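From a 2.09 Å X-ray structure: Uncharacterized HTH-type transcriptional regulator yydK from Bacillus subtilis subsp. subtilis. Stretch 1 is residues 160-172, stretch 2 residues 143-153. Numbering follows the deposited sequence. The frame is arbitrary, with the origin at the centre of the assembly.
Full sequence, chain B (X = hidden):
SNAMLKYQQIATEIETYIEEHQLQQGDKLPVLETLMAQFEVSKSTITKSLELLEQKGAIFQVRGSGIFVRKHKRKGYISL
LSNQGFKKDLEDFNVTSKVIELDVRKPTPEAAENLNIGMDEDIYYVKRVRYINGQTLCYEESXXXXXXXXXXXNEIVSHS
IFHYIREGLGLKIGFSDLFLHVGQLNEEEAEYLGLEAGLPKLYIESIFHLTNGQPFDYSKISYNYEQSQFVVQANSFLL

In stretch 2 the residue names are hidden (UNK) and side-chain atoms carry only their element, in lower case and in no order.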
ATOM      1  N   SER B 160      18.932  -0.605  11.622  1.00 47.98           N
ATOM      2  CA  SER B 160      18.011   0.223  10.843  1.00 46.70           C
ATOM      3  C   SER B 160      18.716   1.418  10.220  1.00 45.01           C
ATOM      4  O   SER B 160      19.080   2.397  10.896  1.00 45.74           O
ATOM      5  CB  SER B 160      16.827   0.689  11.690  1.00 48.41           C
ATOM      6  OG  SER B 160      15.874   1.306  10.841  1.00 51.79           O
ATOM      7  N   ILE B 161      18.907   1.348   8.914  1.00 43.58           N
ATOM      8  CA  ILE B 161      19.552   2.447   8.199  1.00 42.87           C
ATOM      9  C   ILE B 161      18.689   3.745   8.296  1.00 42.19           C
ATOM     10  O   ILE B 161      19.216   4.816   8.517  1.00 40.60           O
ATOM     11  CB  ILE B 161      19.857   2.022   6.696  1.00 42.43           C
ATOM     12  CG1 ILE B 161      20.802   0.803   6.686  1.00 42.96           C
ATOM     13  CG2 ILE B 161      20.428   3.208   5.859  1.00 42.96           C
ATOM     14  CD1 ILE B 161      21.093   0.216   5.331  1.00 41.12           C
ATOM     15  N   PHE B 162      17.366   3.617   8.151  1.00 43.11           N
ATOM     16  CA  PHE B 162      16.448   4.761   8.226  1.00 44.17           C
ATOM     17  C   PHE B 162      16.465   5.398   9.580  1.00 44.43           C
ATOM     18  O   PHE B 162      16.311   6.614   9.680  1.00 41.13           O
ATOM     19  CB  PHE B 162      15.019   4.350   7.908  1.00 47.73           C
ATOM     20  CG  PHE B 162      14.747   4.199   6.430  1.00 49.86           C
ATOM     21  CD1 PHE B 162      15.772   4.280   5.496  1.00 50.23           C
ATOM     22  CD2 PHE B 162      13.495   3.893   5.982  1.00 52.81           C
ATOM     23  CE1 PHE B 162      15.540   4.117   4.153  1.00 51.69           C
ATOM     24  CE2 PHE B 162      13.267   3.717   4.603  1.00 52.61           C
ATOM     25  CZ  PHE B 162      14.297   3.845   3.712  1.00 51.13           C
ATOM     26  N   HIS B 163      16.643   4.574  10.618  1.00 43.90           N
ATOM     27  CA  HIS B 163      16.858   5.126  11.943  1.00 44.71           C
ATOM     28  C   HIS B 163      18.031   6.093  12.009  1.00 43.74           C
ATOM     29  O   HIS B 163      17.868   7.156  12.572  1.00 45.45           O
ATOM     30  CB  HIS B 163      16.970   4.068  13.054  1.00 46.47           C
ATOM     31  CG  HIS B 163      17.067   4.683  14.424  1.00 48.30           C
ATOM     32  ND1 HIS B 163      15.958   5.121  15.119  1.00 48.81           N
ATOM     33  CD2 HIS B 163      18.143   5.008  15.185  1.00 48.96           C
ATOM     34  CE1 HIS B 163      16.343   5.648  16.271  1.00 49.02           C
ATOM     35  NE2 HIS B 163      17.665   5.609  16.330  1.00 49.07           N
ATOM     36  N   TYR B 164      19.192   5.734  11.452  1.00 42.76           N
ATOM     37  CA  TYR B 164      20.378   6.601  11.479  1.00 41.66           C
ATOM     38  C   TYR B 164      20.136   7.869  10.661  1.00 42.70           C
ATOM     39  O   TYR B 164      20.555   8.967  11.028  1.00 42.17           O
ATOM     40  CB  TYR B 164      21.614   5.841  10.966  1.00 41.88           C
ATOM     41  CG  TYR B 164      22.766   6.695  10.455  1.00 41.91           C
ATOM     42  CD1 TYR B 164      23.597   7.436  11.341  1.00 42.93           C
ATOM     43  CD2 TYR B 164      23.036   6.760   9.066  1.00 43.39           C
ATOM     44  CE1 TYR B 164      24.667   8.252  10.835  1.00 43.10           C
ATOM     45  CE2 TYR B 164      24.076   7.556   8.551  1.00 43.23           C
ATOM     46  CZ  TYR B 164      24.897   8.292   9.424  1.00 43.67           C
ATOM     47  OH  TYR B 164      25.954   9.037   8.857  1.00 42.68           O
ATOM     48  N   ILE B 165      19.458   7.680   9.538  1.00 43.03           N
ATOM     49  CA  ILE B 165      19.187   8.743   8.598  1.00 44.84           C
ATOM     50  C   ILE B 165      18.379   9.831   9.272  1.00 45.50           C
ATOM     51  O   ILE B 165      18.721  11.000   9.129  1.00 46.90           O
ATOM     52  CB  ILE B 165      18.509   8.179   7.339  1.00 43.07           C
ATOM     53  CG1 ILE B 165      19.550   7.315   6.618  1.00 41.74           C
ATOM     54  CG2 ILE B 165      17.956   9.328   6.441  1.00 42.12           C
ATOM     55  CD1 ILE B 165      19.112   6.767   5.282  1.00 42.15           C
ATOM     56  N   ARG B 166      17.347   9.428  10.016  1.00 46.08           N
ATOM     57  CA  ARG B 166      16.436  10.342  10.689  1.00 49.07           C
ATOM     58  C   ARG B 166      17.165  10.919  11.893  1.00 49.00           C
ATOM     59  O   ARG B 166      17.330  12.136  12.003  1.00 47.67           O
ATOM     60  CB  ARG B 166      15.149   9.635  11.175  1.00 49.71           C
ATOM     61  CG  ARG B 166      14.174   9.108  10.090  1.00 51.78           C
ATOM     62  CD  ARG B 166      12.942   8.360  10.750  1.00 53.78           C
ATOM     63  NE  ARG B 166      13.048   6.876  10.809  1.00 58.08           N
ATOM     64  CZ  ARG B 166      13.131   6.122  11.929  1.00 58.61           C
ATOM     65  NH1 ARG B 166      13.136   6.679  13.147  1.00 59.26           N
ATOM     66  NH2 ARG B 166      13.213   4.791  11.830  1.00 57.41           N
ATOM     67  N   GLU B 167      17.628  10.014  12.758  1.00 48.88           N
ATOM     68  CA  GLU B 167      18.123  10.363  14.071  1.00 51.02           C
ATOM     69  C   GLU B 167      19.520  10.956  14.009  1.00 49.73           C
ATOM     70  O   GLU B 167      19.754  11.970  14.616  1.00 51.75           O
ATOM     71  CB  GLU B 167      18.084   9.143  14.992  1.00 51.97           C
ATOM     72  CG  GLU B 167      17.523   9.441  16.367  1.00 55.78           C
ATOM     73  CD  GLU B 167      16.081   9.996  16.350  1.00 57.88           C
ATOM     74  OE1 GLU B 167      15.172   9.350  15.769  1.00 58.57           O
ATOM     75  OE2 GLU B 167      15.854  11.075  16.944  1.00 58.70           O
ATOM     76  N   GLY B 168      20.416  10.359  13.227  1.00 49.13           N
ATOM     77  CA  GLY B 168      21.822  10.725  13.221  1.00 46.94           C
ATOM     78  C   GLY B 168      22.161  11.791  12.209  1.00 46.64           C
ATOM     79  O   GLY B 168      22.913  12.708  12.519  1.00 43.25           O
ATOM     80  N   LEU B 169      21.619  11.673  10.990  1.00 45.77           N
ATOM     81  CA  LEU B 169      21.861  12.687   9.960  1.00 43.83           C
ATOM     82  C   LEU B 169      20.865  13.849  10.006  1.00 44.83           C
ATOM     83  O   LEU B 169      21.099  14.913   9.392  1.00 44.22           O
ATOM     84  CB  LEU B 169      21.855  12.055   8.570  1.00 44.70           C
ATOM     85  CG  LEU B 169      22.988  11.093   8.194  1.00 43.66           C
ATOM     86  CD1 LEU B 169      22.832  10.690   6.744  1.00 41.99           C
ATOM     87  CD2 LEU B 169      24.347  11.742   8.442  1.00 43.45           C
ATOM     88  N   GLY B 170      19.750  13.641  10.710  1.00 44.92           N
ATOM     89  CA  GLY B 170      18.702  14.647  10.814  1.00 44.23           C
ATOM     90  C   GLY B 170      17.915  14.891   9.541  1.00 44.28           C
ATOM     91  O   GLY B 170      17.365  15.970   9.353  1.00 42.37           O
ATOM     92  N   LEU B 171      17.828  13.878   8.679  1.00 44.61           N
ATOM     93  CA  LEU B 171      17.097  14.001   7.423  1.00 45.21           C
ATOM     94  C   LEU B 171      15.628  13.639   7.585  1.00 45.16           C
ATOM     95  O   LEU B 171      15.268  12.821   8.424  1.00 45.19           O
ATOM     96  CB  LEU B 171      17.734  13.103   6.346  1.00 47.04           C
ATOM     97  CG  LEU B 171      19.143  13.554   5.969  1.00 48.13           C
ATOM     98  CD1 LEU B 171      19.773  12.547   5.051  1.00 48.00           C
ATOM     99  CD2 LEU B 171      19.125  14.943   5.344  1.00 48.63           C
ATOM    100  N   LYS B 172      14.793  14.222   6.731  1.00 45.16           N
ATOM    101  CA  LYS B 172      13.364  14.031   6.820  1.00 43.80           C
ATOM    102  C   LYS B 172      12.942  13.184   5.623  1.00 43.26           C
ATOM    103  O   LYS B 172      13.003  13.621   4.468  1.00 42.64           O
ATOM    104  CB  LYS B 172      12.639  15.393   6.864  1.00 45.10           C
ATOM    105  CG  LYS B 172      13.214  16.377   7.898  1.00 46.94           C
ATOM    106  CD  LYS B 172      12.898  15.921   9.345  1.00 49.51           C
ATOM    107  CE  LYS B 172      14.001  16.358  10.334  1.00 50.81           C
ATOM    108  NZ  LYS B 172      14.265  17.836  10.341  1.00 52.88           N
ATOM    109  N   UNK B 143      21.222   1.278  -2.667  1.00 40.39           N
ATOM    110  CA  UNK B 143      22.139   2.282  -3.138  1.00 39.87           C
ATOM    111  C   UNK B 143      21.725   3.607  -2.572  1.00 38.87           C
ATOM    112  O   UNK B 143      20.626   4.043  -2.791  1.00 38.31           O
ATOM    113  c   UNK B 143      23.410  -0.509  -6.780  1.00 41.33           C
ATOM    114  c   UNK B 143      21.054   0.219  -5.509  1.00 40.16           C
ATOM    115  c   UNK B 143      22.290  -1.334  -6.833  1.00 41.15           C
ATOM    116  c   UNK B 143      22.163   1.056  -5.405  1.00 40.52           C
ATOM    117  o   UNK B 143      22.336  -2.517  -7.529  1.00 42.11           O
ATOM    118  c   UNK B 143      23.343   0.682  -6.051  1.00 39.92           C
ATOM    119  c   UNK B 143      22.071   2.372  -4.664  1.00 40.28           C
ATOM    120  c   UNK B 143      21.114  -0.966  -6.203  1.00 41.89           C
ATOM    121  N   UNK B 144      22.646   4.283  -1.910  1.00 40.50           N
ATOM    122  CA  UNK B 144      22.360   5.561  -1.253  1.00 40.37           C
ATOM    123  C   UNK B 144      23.212   6.635  -1.829  1.00 39.01           C
ATOM    124  O   UNK B 144      24.411   6.473  -1.889  1.00 39.51           O
ATOM    125  c   UNK B 144      20.706   4.731   1.648  1.00 40.33           C
ATOM    126  c   UNK B 144      21.856   4.402   0.903  1.00 41.07           C
ATOM    127  c   UNK B 144      21.477   2.082   1.356  1.00 42.49           C
ATOM    128  o   UNK B 144      19.677   1.342   2.616  1.00 46.19           O
ATOM    129  c   UNK B 144      20.359   2.400   2.077  1.00 42.45           C
ATOM    130  c   UNK B 144      22.677   5.449   0.243  1.00 40.70           C
ATOM    131  c   UNK B 144      19.944   3.722   2.242  1.00 42.50           C
ATOM    132  c   UNK B 144      22.209   3.075   0.782  1.00 41.38           C
ATOM    133  N   UNK B 145      22.599   7.751  -2.207  1.00 38.84           N
ATOM    134  CA  UNK B 145      23.347   8.926  -2.717  1.00 39.21           C
ATOM    135  C   UNK B 145      24.252   9.438  -1.631  1.00 37.70           C
ATOM    136  O   UNK B 145      23.770   9.840  -0.613  1.00 40.53           O
ATOM    137  c   UNK B 145      22.401  10.044  -3.193  1.00 37.69           C
ATOM    138  o   UNK B 145      21.479   9.498  -4.153  1.00 39.07           O
ATOM    139  c   UNK B 145      23.187  11.179  -3.866  1.00 38.20           C
ATOM    140  N   UNK B 146      25.560   9.382  -1.845  1.00 38.45           N
ATOM    141  CA  UNK B 146      26.556   9.698  -0.815  1.00 39.04           C
ATOM    142  C   UNK B 146      26.577  11.182  -0.366  1.00 40.65           C
ATOM    143  O   UNK B 146      26.854  11.487   0.792  1.00 41.68           O
ATOM    144  c   UNK B 146      27.956   9.234  -1.273  1.00 37.66           C
ATOM    145  c   UNK B 146      31.217   8.705   0.628  1.00 39.61           C
ATOM    146  n   UNK B 146      31.776  10.105   0.590  1.00 39.48           N
ATOM    147  c   UNK B 146      30.177   8.455  -0.438  1.00 37.24           C
ATOM    148  c   UNK B 146      28.946   9.214  -0.142  1.00 38.22           C
ATOM    149  N   UNK B 147      26.248  12.106  -1.268  1.00 40.33           N
ATOM    150  CA  UNK B 147      26.249  13.518  -0.897  1.00 40.34           C
ATOM    151  C   UNK B 147      25.030  13.824  -0.021  1.00 40.77           C
ATOM    152  O   UNK B 147      24.984  14.846   0.645  1.00 41.26           O
ATOM    153  o   UNK B 147      25.189  14.190  -2.963  1.00 39.01           O
ATOM    154  c   UNK B 147      26.305  14.407  -2.128  1.00 39.57           C
ATOM    155  N   UNK B 148      24.064  12.903  -0.006  1.00 40.60           N
ATOM    156  CA  UNK B 148      22.943  12.953   0.950  1.00 39.46           C
ATOM    157  C   UNK B 148      23.253  12.115   2.225  1.00 39.07           C
ATOM    158  O   UNK B 148      23.239  12.627   3.325  1.00 39.22           O
ATOM    159  c   UNK B 148      21.314  13.338  -0.943  1.00 38.01           C
ATOM    160  c   UNK B 148      21.621  12.471   0.302  1.00 37.99           C
ATOM    161  c   UNK B 148      20.476  12.521   1.380  1.00 37.16           C
ATOM    162  c   UNK B 148      20.021  12.976  -1.709  1.00 36.13           C
ATOM    163  N   UNK B 149      23.511  10.822   2.054  1.00 39.44           N
ATOM    164  CA  UNK B 149      23.798   9.912   3.189  1.00 38.93           C
ATOM    165  C   UNK B 149      25.303   9.845   3.286  1.00 38.60           C
ATOM    166  O   UNK B 149      25.965   9.074   2.570  1.00 39.80           O
ATOM    167  c   UNK B 149      23.480   7.627   4.112  1.00 37.81           C
ATOM    168  c   UNK B 149      23.212   8.522   2.933  1.00 37.94           C
ATOM    169  c   UNK B 149      21.690   8.628   2.589  1.00 38.52           C
ATOM    170  N   UNK B 150      25.852  10.716   4.104  1.00 39.24           N
ATOM    171  CA  UNK B 150      27.232  11.116   3.874  1.00 40.75           C
ATOM    172  C   UNK B 150      28.237  10.095   4.396  1.00 40.67           C
ATOM    173  O   UNK B 150      29.371  10.048   3.906  1.00 40.90           O
ATOM    174  o   UNK B 150      26.952  12.622   5.731  1.00 39.88           O
ATOM    175  c   UNK B 150      27.005  13.621   3.494  1.00 39.04           C
ATOM    176  c   UNK B 150      27.541  12.512   4.436  1.00 39.86           C
ATOM    177  N   UNK B 151      27.823   9.328   5.405  1.00 40.79           N
ATOM    178  CA  UNK B 151      28.630   8.238   5.942  1.00 41.31           C
ATOM    179  C   UNK B 151      27.756   7.073   6.421  1.00 42.66           C
ATOM    180  O   UNK B 151      26.681   7.276   6.992  1.00 43.57           O
ATOM    181  c   UNK B 151      30.513   7.676   7.575  1.00 42.02           C
ATOM    182  c   UNK B 151      30.295   7.032   8.795  1.00 40.99           C
ATOM    183  c   UNK B 151      29.536   8.734   7.073  1.00 42.13           C
ATOM    184  o   UNK B 151      33.112   4.738   9.045  1.00 41.75           O
ATOM    185  c   UNK B 151      31.638   7.292   6.806  1.00 41.67           C
ATOM    186  c   UNK B 151      32.530   6.305   7.282  1.00 41.98           C
ATOM    187  c   UNK B 151      32.268   5.702   8.536  1.00 41.96           C
ATOM    188  c   UNK B 151      31.172   6.074   9.286  1.00 40.28           C
ATOM    189  N   UNK B 152      28.223   5.849   6.142  1.00 42.64           N
ATOM    190  CA  UNK B 152      27.603   4.626   6.622  1.00 41.13           C
ATOM    191  C   UNK B 152      28.696   3.712   7.159  1.00 39.97           C
ATOM    192  O   UNK B 152      29.844   3.739   6.694  1.00 40.63           O
ATOM    193  c   UNK B 152      24.841   3.809   3.766  1.00 40.20           C
ATOM    194  c   UNK B 152      24.516   4.640   6.192  1.00 41.44           C
ATOM    195  c   UNK B 152      25.485   4.548   5.018  1.00 41.29           C
ATOM    196  c   UNK B 152      26.809   3.910   5.492  1.00 41.75           C
ATOM    197  N   UNK B 153      28.366   2.902   8.157  1.00 39.45           N
ATOM    198  CA  UNK B 153      29.328   1.868   8.588  1.00 38.15           C
ATOM    199  C   UNK B 153      28.663   0.533   8.828  1.00 38.67           C
ATOM    200  O   UNK B 153      27.454   0.423   8.748  1.00 37.89           O
ATOM    201  c   UNK B 153      30.180   2.286   9.795  1.00 35.73           C
ATOM    202  n   UNK B 153      29.943   3.266  11.971  1.00 33.65           N
ATOM    203  c   UNK B 153      29.361   2.544  11.035  1.00 34.17           C
ATOM    204  o   UNK B 153      28.222   2.117  11.147  1.00 34.82           O
TER

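Position 143 opens in a strand with one carbon leading to a six-carbon ring that bears an oxygen; nothing of the helix is in reach, and the residue is Tyr143. Position 144 has the same atoms, a carbon and a six-carbon ring with one oxygen, but its CB points toward the helix. The oxygen lies 3.3 Å from Ile161 CD1, and a ring carbon comes 3.7 Å from Ile161 CG2. This is Tyr144, a buried aromatic against which Ile161 and Ile165 pack.

At 145 one carbon carries an oxygen and a carbon: Thr145, out of reach. Thr145 O accepts from the backbone N of position 148 at 3.1 Å, and Thr145 O also accepts from the backbone N of position 149 at 2.9 Å, holding the chain in a turn as the strand ends. Position 146, four carbons in a row ending in nitrogen, is Lys146, and 147, a carbon then an oxygen, is Ser147; neither touches stretch 1.

Position 148 has four carbons, forked at the first, with one arm two carbons long. The one-carbon arm lies 3.7 Å from Leu171 CD1, while the end of the long arm leads away; this is Ile148, and the short arm is CG2. At 149 one carbon carries two more. One of these lies 4.2 Å from Ile165 CD1; the other lies 4.1 Å from Leu169 CD1 and sits at the edge of the Tyr164 ring. This is Val149, the two being CG2 and CG1 in turn.

At 150 one carbon bears an oxygen and a carbon, exposed, the oxygen 3.9 Å from Leu169 CD2: Thr150. Position 151 is a carbon and a six-carbon ring with an oxygen. The ring leads away, and the closest contact is made by the backbone O, 2.7 Å from Tyr164 OH, a weak hydrogen bond; this is Tyr151. Position 152 has four carbons forked at the second; one terminal carbon approaches Tyr164 CE2 at 3.8 Å and Ile161 CG2 at 4.3 Å, so Leu152, through CD2. Position 153, two carbons with the second carrying oxygen and nitrogen, makes no contact here but caps a backbone N just past the stretch: Asn153.

Ile161, Tyr164 and Ile165 recur at helical spacing; Leu169, before Gly170, and Leu171, after it, extend the apolar surface. Against them, Ile148, Val149 and Leu152 supply aliphatic side chains and Tyr144 its ring carbons. The rule is apolar packing, with Tyr164 also reaching a backbone carbonyl.

Stretch 2, residues 143-153: YYTKSIVTYLN
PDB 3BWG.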